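Local coordinates for adenosine deaminase 1 (Arthrobacter aurescens, PDB 3RYS), which probably catalyses the zinc-dependent hydrolytic deamination of adenine to hypoxanthine, a step of purine salvage, at residues T25-L30 / D281-G286; Y54-L59 / V252-V257. All coordinates share one frame; numbering follows the deposited sequence.

Contact 1 (T25-L30 / D281-G286). With ADE (adenine), chain D.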
ATOM      1  N   THR A  25      -5.868   6.720  -2.635  1.00 13.32           N
ATOM      2  CA  THR A  25      -5.750   7.054  -4.042  1.00 12.24           C
ATOM      3  C   THR A  25      -6.713   8.181  -4.438  1.00 13.42           C
ATOM      4  O   THR A  25      -6.641   8.732  -5.544  1.00 10.89           O
ATOM      5  CB  THR A  25      -6.038   5.796  -4.858  1.00 11.48           C
ATOM      6  OG1 THR A  25      -4.797   5.221  -5.279  1.00 19.19           O
ATOM      7  CG2 THR A  25      -6.903   6.095  -6.061  1.00 12.68           C
ATOM      8  N   LEU A  26      -7.593   8.528  -3.505  1.00 11.82           N
ATOM      9  CA  LEU A  26      -8.668   9.486  -3.734  1.00 13.40           C
ATOM     10  C   LEU A  26      -8.170  10.926  -3.854  1.00 14.87           C
ATOM     11  O   LEU A  26      -7.827  11.565  -2.861  1.00 17.99           O
ATOM     12  CB  LEU A  26      -9.689   9.388  -2.603  1.00 14.22           C
ATOM     13  CG  LEU A  26     -11.133   9.738  -2.947  1.00 16.78           C
ATOM     14  CD1 LEU A  26     -11.528   9.066  -4.248  1.00 15.33           C
ATOM     15  CD2 LEU A  26     -12.049   9.308  -1.810  1.00 17.45           C
ATOM     16  N   GLN A  27      -8.149  11.431  -5.080  1.00 15.72           N
ATOM     17  CA  GLN A  27      -7.676  12.776  -5.362  1.00 15.76           C
ATOM     18  C   GLN A  27      -8.783  13.805  -5.082  1.00 16.82           C
ATOM     19  O   GLN A  27      -9.963  13.519  -5.284  1.00 18.51           O
ATOM     20  CB  GLN A  27      -7.219  12.847  -6.824  1.00 15.56           C
ATOM     21  CG  GLN A  27      -6.097  13.825  -7.078  1.00 22.67           C
ATOM     22  CD  GLN A  27      -4.808  13.430  -6.387  1.00 22.83           C
ATOM     23  OE1 GLN A  27      -4.273  12.340  -6.614  1.00 18.14           O
ATOM     24  NE2 GLN A  27      -4.290  14.324  -5.547  1.00 26.51           N
ATOM     25  N   PRO A  28      -8.407  15.002  -4.599  1.00 19.86           N
ATOM     26  CA  PRO A  28      -9.367  16.072  -4.293  1.00 18.43           C
ATOM     27  C   PRO A  28     -10.372  16.353  -5.410  1.00 18.94           C
ATOM     28  O   PRO A  28     -11.518  16.696  -5.113  1.00 18.68           O
ATOM     29  CB  PRO A  28      -8.467  17.285  -4.064  1.00 18.88           C
ATOM     30  CG  PRO A  28      -7.224  16.695  -3.488  1.00 20.48           C
ATOM     31  CD  PRO A  28      -7.039  15.364  -4.186  1.00 22.47           C
ATOM     32  N   GLU A  29      -9.960  16.216  -6.666  1.00 17.42           N
ATOM     33  CA  GLU A  29     -10.890  16.398  -7.776  1.00 17.44           C
ATOM     34  C   GLU A  29     -12.000  15.352  -7.722  1.00 17.10           C
ATOM     35  O   GLU A  29     -13.183  15.680  -7.834  1.00 15.02           O
ATOM     36  CB  GLU A  29     -10.170  16.341  -9.131  1.00 18.89           C
ATOM     37  CG  GLU A  29      -9.120  17.426  -9.336  1.00 15.00           C
ATOM     38  CD  GLU A  29      -7.874  17.194  -8.493  1.00 23.62           C
ATOM     39  OE1 GLU A  29      -7.369  16.053  -8.485  1.00 25.25           O
ATOM     40  OE2 GLU A  29      -7.400  18.148  -7.838  1.00 23.98           O
ATOM     41  N   LEU A  30     -11.614  14.092  -7.541  1.00 17.35           N
ATOM     42  CA  LEU A  30     -12.578  12.996  -7.519  1.00 15.67           C
ATOM     43  C   LEU A  30     -13.486  13.092  -6.302  1.00 14.76           C
ATOM     44  O   LEU A  30     -14.682  12.811  -6.385  1.00 14.55           O
ATOM     45  CB  LEU A  30     -11.870  11.642  -7.550  1.00 12.62           C
ATOM     46  CG  LEU A  30     -12.806  10.438  -7.659  1.00 13.24           C
ATOM     47  CD1 LEU A  30     -13.817  10.646  -8.775  1.00 14.68           C
ATOM     48  CD2 LEU A  30     -12.021   9.146  -7.864  1.00 12.85           C
ATOM     49  N   ASP A 281      -0.256   5.885   0.085  1.00 12.56           N
ATOM     50  CA  ASP A 281      -1.474   6.677  -0.075  1.00 12.55           C
ATOM     51  C   ASP A 281      -1.176   7.860  -1.010  1.00 13.54           C
ATOM     52  O   ASP A 281      -0.959   8.987  -0.557  1.00 13.00           O
ATOM     53  CB  ASP A 281      -1.973   7.168   1.289  1.00 13.11           C
ATOM     54  CG  ASP A 281      -2.200   6.027   2.286  1.00 15.10           C
ATOM     55  OD1 ASP A 281      -3.290   5.423   2.241  1.00 18.47           O
ATOM     56  OD2 ASP A 281      -1.312   5.745   3.128  1.00 11.56           O
ATOM     57  N   PRO A 282      -1.168   7.599  -2.327  1.00 13.88           N
ATOM     58  CA  PRO A 282      -0.662   8.486  -3.385  1.00 14.01           C
ATOM     59  C   PRO A 282      -1.304   9.873  -3.448  1.00 14.35           C
ATOM     60  O   PRO A 282      -0.620  10.840  -3.780  1.00 14.65           O
ATOM     61  CB  PRO A 282      -0.994   7.726  -4.673  1.00 13.02           C
ATOM     62  CG  PRO A 282      -1.223   6.331  -4.261  1.00 13.06           C
ATOM     63  CD  PRO A 282      -1.773   6.379  -2.884  1.00 13.26           C
ATOM     64  N   ALA A 283      -2.597   9.970  -3.162  1.00 13.80           N
ATOM     65  CA  ALA A 283      -3.292  11.245  -3.294  1.00 17.34           C
ATOM     66  C   ALA A 283      -3.127  12.116  -2.047  1.00 15.96           C
ATOM     67  O   ALA A 283      -3.571  13.261  -2.019  1.00 17.17           O
ATOM     68  CB  ALA A 283      -4.766  11.027  -3.614  1.00 13.15           C
ATOM     69  N   TYR A 284      -2.472  11.570  -1.027  1.00 13.10           N
ATOM     70  CA  TYR A 284      -2.264  12.291   0.224  1.00 17.86           C
ATOM     71  C   TYR A 284      -0.807  12.715   0.446  1.00 18.72           C
ATOM     72  O   TYR A 284      -0.534  13.659   1.193  1.00 16.74           O
ATOM     73  CB  TYR A 284      -2.735  11.443   1.411  1.00 16.93           C
ATOM     74  CG  TYR A 284      -4.232  11.322   1.513  1.00 17.94           C
ATOM     75  CD1 TYR A 284      -4.928  10.407   0.732  1.00 18.06           C
ATOM     76  CD2 TYR A 284      -4.953  12.120   2.389  1.00 17.87           C
ATOM     77  CE1 TYR A 284      -6.303  10.293   0.819  1.00 16.38           C
ATOM     78  CE2 TYR A 284      -6.325  12.013   2.484  1.00 18.75           C
ATOM     79  CZ  TYR A 284      -6.996  11.098   1.697  1.00 16.38           C
ATOM     80  OH  TYR A 284      -8.364  10.986   1.791  1.00 16.00           O
ATOM     81  N   PHE A 285       0.121  12.011  -0.194  1.00 13.38           N
ATOM     82  CA  PHE A 285       1.537  12.248   0.044  1.00 15.41           C
ATOM     83  C   PHE A 285       2.216  12.846  -1.187  1.00 17.27           C
ATOM     84  O   PHE A 285       3.445  12.885  -1.278  1.00 15.00           O
ATOM     85  CB  PHE A 285       2.233  10.959   0.503  1.00 13.47           C
ATOM     86  CG  PHE A 285       1.569  10.300   1.682  1.00 12.94           C
ATOM     87  CD1 PHE A 285       1.108  11.058   2.750  1.00 14.24           C
ATOM     88  CD2 PHE A 285       1.411   8.923   1.728  1.00 14.52           C
ATOM     89  CE1 PHE A 285       0.497  10.454   3.842  1.00 16.81           C
ATOM     90  CE2 PHE A 285       0.800   8.311   2.818  1.00 13.36           C
ATOM     91  CZ  PHE A 285       0.341   9.078   3.876  1.00 14.44           C
ATOM     92  N   GLY A 286       1.395  13.306  -2.128  1.00 18.85           N
ATOM     93  CA  GLY A 286       1.864  14.061  -3.279  1.00 14.03           C
ATOM     94  C   GLY A 286       2.698  13.306  -4.296  1.00 14.98           C
ATOM     95  O   GLY A 286       3.686  13.839  -4.804  1.00 18.65           O
TER
HETATM   96  N9  ADE D 345      -3.958   3.371   6.590  1.00 18.84           N
HETATM   97  C8  ADE D 345      -3.722   3.814   5.315  1.00 21.89           C
HETATM   98  N7  ADE D 345      -2.452   4.027   5.043  1.00 20.30           N
HETATM   99  C5  ADE D 345      -1.810   3.702   6.230  1.00 22.54           C
HETATM  100  C6  ADE D 345      -0.450   3.714   6.607  1.00 23.31           C
HETATM  101  N6  ADE D 345       0.533   4.087   5.779  1.00 21.81           N
HETATM  102  N1  ADE D 345      -0.144   3.330   7.866  1.00 22.49           N
HETATM  103  C2  ADE D 345      -1.137   2.961   8.689  1.00 22.84           C
HETATM  104  N3  ADE D 345      -2.450   2.906   8.452  1.00 21.82           N
HETATM  105  C4  ADE D 345      -2.722   3.295   7.194  1.00 20.84           C

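Contact 2 (Y54-L59 / V252-V257). With ADE (adenine), chain D.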
ATOM      1  N   TYR A  54      -3.724  19.107   4.174  1.00 31.73           N
ATOM      2  CA  TYR A  54      -2.823  17.980   3.953  1.00 26.42           C
ATOM      3  C   TYR A  54      -1.448  18.147   4.601  1.00 24.79           C
ATOM      4  O   TYR A  54      -0.483  17.518   4.176  1.00 23.55           O
ATOM      5  CB  TYR A  54      -2.669  17.709   2.452  1.00 27.56           C
ATOM      6  CG  TYR A  54      -3.872  17.043   1.816  1.00 29.10           C
ATOM      7  CD1 TYR A  54      -5.100  17.692   1.746  1.00 29.16           C
ATOM      8  CD2 TYR A  54      -3.776  15.767   1.278  1.00 24.45           C
ATOM      9  CE1 TYR A  54      -6.200  17.083   1.164  1.00 26.87           C
ATOM     10  CE2 TYR A  54      -4.868  15.154   0.693  1.00 25.58           C
ATOM     11  CZ  TYR A  54      -6.077  15.815   0.639  1.00 27.05           C
ATOM     12  OH  TYR A  54      -7.158  15.198   0.052  1.00 29.67           O
ATOM     13  N   GLU A  55      -1.347  18.986   5.623  1.00 24.97           N
ATOM     14  CA  GLU A  55      -0.104  19.066   6.378  1.00 23.67           C
ATOM     15  C   GLU A  55      -0.211  18.210   7.631  1.00 22.10           C
ATOM     16  O   GLU A  55      -0.826  18.611   8.615  1.00 22.96           O
ATOM     17  CB  GLU A  55       0.239  20.506   6.747  1.00 27.54           C
ATOM     18  CG  GLU A  55       1.643  20.645   7.318  1.00 36.27           C
ATOM     19  CD  GLU A  55       1.936  22.040   7.831  1.00 41.85           C
ATOM     20  OE1 GLU A  55       0.975  22.805   8.066  1.00 46.24           O
ATOM     21  OE2 GLU A  55       3.131  22.369   8.003  1.00 35.98           O
ATOM     22  N   PHE A  56       0.391  17.028   7.589  1.00 23.96           N
ATOM     23  CA  PHE A  56       0.214  16.046   8.654  1.00 22.92           C
ATOM     24  C   PHE A  56       1.278  16.172   9.734  1.00 21.46           C
ATOM     25  O   PHE A  56       2.356  16.712   9.494  1.00 20.26           O
ATOM     26  CB  PHE A  56       0.182  14.630   8.073  1.00 18.90           C
ATOM     27  CG  PHE A  56      -0.749  14.486   6.902  1.00 19.68           C
ATOM     28  CD1 PHE A  56      -2.122  14.507   7.088  1.00 18.10           C
ATOM     29  CD2 PHE A  56      -0.254  14.346   5.615  1.00 17.45           C
ATOM     30  CE1 PHE A  56      -2.979  14.382   6.016  1.00 20.19           C
ATOM     31  CE2 PHE A  56      -1.107  14.224   4.539  1.00 18.45           C
ATOM     32  CZ  PHE A  56      -2.470  14.241   4.737  1.00 19.25           C
ATOM     33  N   THR A  57       0.955  15.670  10.922  1.00 18.98           N
ATOM     34  CA  THR A  57       1.825  15.782  12.083  1.00 18.39           C
ATOM     35  C   THR A  57       2.307  14.410  12.528  1.00 20.42           C
ATOM     36  O   THR A  57       3.373  14.273  13.129  1.00 18.78           O
ATOM     37  CB  THR A  57       1.070  16.432  13.249  1.00 22.20           C
ATOM     38  OG1 THR A  57       0.350  17.572  12.769  1.00 26.10           O
ATOM     39  CG2 THR A  57       2.034  16.866  14.341  1.00 22.34           C
ATOM     40  N   ASP A  58       1.492  13.400  12.236  1.00 24.07           N
ATOM     41  CA  ASP A  58       1.774  12.011  12.590  1.00 19.56           C
ATOM     42  C   ASP A  58       0.788  11.126  11.839  1.00 18.88           C
ATOM     43  O   ASP A  58      -0.029  11.630  11.066  1.00 18.49           O
ATOM     44  CB  ASP A  58       1.674  11.788  14.107  1.00 18.07           C
ATOM     45  CG  ASP A  58       0.315  12.182  14.686  1.00 21.62           C
ATOM     46  OD1 ASP A  58      -0.563  12.658  13.936  1.00 21.34           O
ATOM     47  OD2 ASP A  58       0.122  12.011  15.909  1.00 23.37           O
ATOM     48  N   LEU A  59       0.856   9.817  12.058  1.00 17.19           N
ATOM     49  CA  LEU A  59      -0.039   8.898  11.364  1.00 16.90           C
ATOM     50  C   LEU A  59      -1.499   9.260  11.604  1.00 19.22           C
ATOM     51  O   LEU A  59      -2.313   9.250  10.680  1.00 18.85           O
ATOM     52  CB  LEU A  59       0.208   7.451  11.794  1.00 16.72           C
ATOM     53  CG  LEU A  59      -0.708   6.413  11.136  1.00 17.41           C
ATOM     54  CD1 LEU A  59      -0.563   6.446   9.621  1.00 15.60           C
ATOM     55  CD2 LEU A  59      -0.432   5.014  11.670  1.00 18.71           C
ATOM     56  N   VAL A 252       7.976  10.567   5.077  1.00 11.86           N
ATOM     57  CA  VAL A 252       8.337  11.970   5.202  1.00 15.24           C
ATOM     58  C   VAL A 252       7.118  12.813   5.573  1.00 15.46           C
ATOM     59  O   VAL A 252       7.155  13.585   6.532  1.00 14.47           O
ATOM     60  CB  VAL A 252       8.986  12.527   3.911  1.00 12.52           C
ATOM     61  CG1 VAL A 252       9.068  14.041   3.973  1.00 10.59           C
ATOM     62  CG2 VAL A 252      10.369  11.933   3.716  1.00 16.78           C
ATOM     63  N   ARG A 253       6.034  12.646   4.825  1.00 12.78           N
ATOM     64  CA  ARG A 253       4.851  13.470   5.022  1.00 12.96           C
ATOM     65  C   ARG A 253       4.122  13.168   6.335  1.00 14.32           C
ATOM     66  O   ARG A 253       3.324  13.975   6.799  1.00 12.99           O
ATOM     67  CB  ARG A 253       3.907  13.343   3.825  1.00 14.49           C
ATOM     68  CG  ARG A 253       4.360  14.126   2.603  1.00 13.05           C
ATOM     69  CD  ARG A 253       4.148  15.627   2.786  1.00 13.01           C
ATOM     70  NE  ARG A 253       2.736  15.950   2.980  1.00 19.40           N
ATOM     71  CZ  ARG A 253       1.860  16.133   1.994  1.00 21.99           C
ATOM     72  NH1 ARG A 253       0.598  16.413   2.280  1.00 22.29           N
ATOM     73  NH2 ARG A 253       2.238  16.035   0.723  1.00 17.63           N
ATOM     74  N   LEU A 254       4.402  12.011   6.930  1.00 15.97           N
ATOM     75  CA  LEU A 254       3.802  11.642   8.210  1.00 14.50           C
ATOM     76  C   LEU A 254       4.766  11.922   9.352  1.00 15.29           C
ATOM     77  O   LEU A 254       4.466  11.648  10.515  1.00 14.74           O
ATOM     78  CB  LEU A 254       3.387  10.168   8.224  1.00 13.35           C
ATOM     79  CG  LEU A 254       2.206   9.773   7.340  1.00 14.74           C
ATOM     80  CD1 LEU A 254       1.741   8.377   7.698  1.00 14.26           C
ATOM     81  CD2 LEU A 254       1.068  10.772   7.489  1.00 16.27           C
ATOM     82  N   ARG A 255       5.932  12.454   9.000  1.00 15.16           N
ATOM     83  CA  ARG A 255       6.940  12.875   9.974  1.00 15.59           C
ATOM     84  C   ARG A 255       7.648  11.714  10.683  1.00 13.89           C
ATOM     85  O   ARG A 255       8.326  11.918  11.684  1.00 13.91           O
ATOM     86  CB  ARG A 255       6.345  13.851  10.997  1.00 13.53           C
ATOM     87  CG  ARG A 255       5.423  14.905  10.403  1.00 15.15           C
ATOM     88  CD  ARG A 255       6.006  15.578   9.164  1.00 15.90           C
ATOM     89  NE  ARG A 255       7.169  16.413   9.452  1.00 16.95           N
ATOM     90  CZ  ARG A 255       8.385  16.211   8.948  1.00 19.39           C
ATOM     91  NH1 ARG A 255       8.606  15.195   8.126  1.00 21.37           N
ATOM     92  NH2 ARG A 255       9.383  17.025   9.261  1.00 23.45           N
ATOM     93  N   ALA A 256       7.495  10.501  10.161  1.00 15.33           N
ATOM     94  CA  ALA A 256       8.264   9.367  10.661  1.00 13.51           C
ATOM     95  C   ALA A 256       9.729   9.590  10.324  1.00 16.05           C
ATOM     96  O   ALA A 256      10.620   9.161  11.054  1.00 17.98           O
ATOM     97  CB  ALA A 256       7.769   8.070  10.049  1.00 14.74           C
ATOM     98  N   VAL A 257       9.961  10.266   9.200  1.00 15.05           N
ATOM     99  CA  VAL A 257      11.295  10.671   8.772  1.00 16.23           C
ATOM    100  C   VAL A 257      11.278  12.174   8.519  1.00 17.73           C
ATOM    101  O   VAL A 257      10.359  12.691   7.879  1.00 18.63           O
ATOM    102  CB  VAL A 257      11.728   9.940   7.480  1.00 17.41           C
ATOM    103  CG1 VAL A 257      13.023  10.523   6.950  1.00 16.32           C
ATOM    104  CG2 VAL A 257      11.883   8.450   7.734  1.00 15.07           C
TER
HETATM  105  N9  ADE D 345      -3.958   3.371   6.590  1.00 18.84           N
HETATM  106  C8  ADE D 345      -3.722   3.814   5.315  1.00 21.89           C
HETATM  107  N7  ADE D 345      -2.452   4.027   5.043  1.00 20.30           N
HETATM  108  C5  ADE D 345      -1.810   3.702   6.230  1.00 22.54           C
HETATM  109  C6  ADE D 345      -0.450   3.714   6.607  1.00 23.31           C
HETATM  110  N6  ADE D 345       0.533   4.087   5.779  1.00 21.81           N
HETATM  111  N1  ADE D 345      -0.144   3.330   7.866  1.00 22.49           N
HETATM  112  C2  ADE D 345      -1.137   2.961   8.689  1.00 22.84           C
HETATM  113  N3  ADE D 345      -2.450   2.906   8.452  1.00 21.82           N
HETATM  114  C4  ADE D 345      -2.722   3.295   7.194  1.00 20.84           C
HETATM  115  O   HOH W   1       2.745  16.351   5.992  1.00 18.20           O

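Contact 1 (T25-L30 / D281-G286)
T25 and A283 bring their backbones together with CA atoms 4.9 Å apart, where the approach to helix 28-37 passes the tight loop 281-286. A283 carries the contact. Its CB points toward 25-30 and ends among three oxygens: the backbone O of T25, the backbone O of L26 at 3.2 Å from A283 CB, and Q27 OE1 at 3.3 Å from the same methyl. The CB of Q27 sets out away from the loop, but the chain bends at chi2 (65°), which turns CD back until it lies 3.7 Å from A283 CB. OE1 also has a weak hydrogen bond to Y288 OH. Cutting Q27 back to an alanine would probably leave the A283 methyl without its amide neighbour and Y288 OH without this weak partner, opening a gap beside the loop. Next along, P282 and T25 meet obliquely, with T25 OG1 3.9 Å from P282 CG. The ring of Y284 reaches back as well, its CE1 4.2 Å from L26 O.

The loop is held in shape by its own backbone, Y284 N donating to D281 O at 3.0 Å, and A283 is tied by backbone hydrogen bonding to G24, just ahead of T25. D281 faces elsewhere: its OD2 comes to 2.8 Å from N7 of the bound adenine. The loop thus links the (beta/alpha)8 barrel's substrate pocket to the start of helix 28-37, with Q27 as the N-cap residue of that helix. Across the contact the chemistry is mostly van der Waals: a small methyl against two carbonyl oxygens and an amide oxygen, a proline against a hydroxyl. That implies a fit by shape, with the backbone bonds of Y284 and A283 holding the loop, a weak bond to Y288 steadying the amide, and the polar reach of D281 directed at the ligand.

Contact 2 (Y54-L59 / V252-V257)
F56 and L59 pack against R253 and L254 where helix 248-253 ends in a Schellman motif, R255 taking the positive phi and its N bonding back to V252 O. F56 can be traced outward from its CB, which sits 3.5 Å from R253 O and 4.0 Å from L254 CD2. At CG the ring begins, and R253 O lies in the ring plane at its edge, 3.8 Å from CD2. One atom further, CE2 comes to 3.6 Å from R253 NH1; the ring and guanidinium planes differ by only 14°, yet the two groups cross obliquely. F62 of helix 59-69 meets this ring edge-to-face.

R253 NH1 also donates to Y54 O, though the modelled separation is too short to trust. A water ties the two backbones more convincingly: it accepts from F56 N and R253 NE and donates to R253 O. At the other end D58 CA makes a CH...O contact with L254 O. L59 and L254 are apolar neighbours on the pocket side, and L59 CD1 is shared: it lies 3.6 Å from L254 CD1 and 3.6 Å from N1 of adenine.

How the contacts relate
The centres of the two contacts are 15 Å apart, both in the loops and short helices around the adenine site of one barrel domain. Along the chain the order is 25-30, 54-59, 252-257, 281-286, so contact 1 brackets contact 2. The two meet directly: the ring of Y284 packs on that of Y54, with Y284 CD2 3.5 Å from Y54 CE2, and F285 touches both R253 and L254. F62 of helix 59-69 joins them further, meeting rings from each. D281 from contact 1 and L59 from contact 2 both reach the adenine, so sequence-distant parts of the chain close round the same ligand.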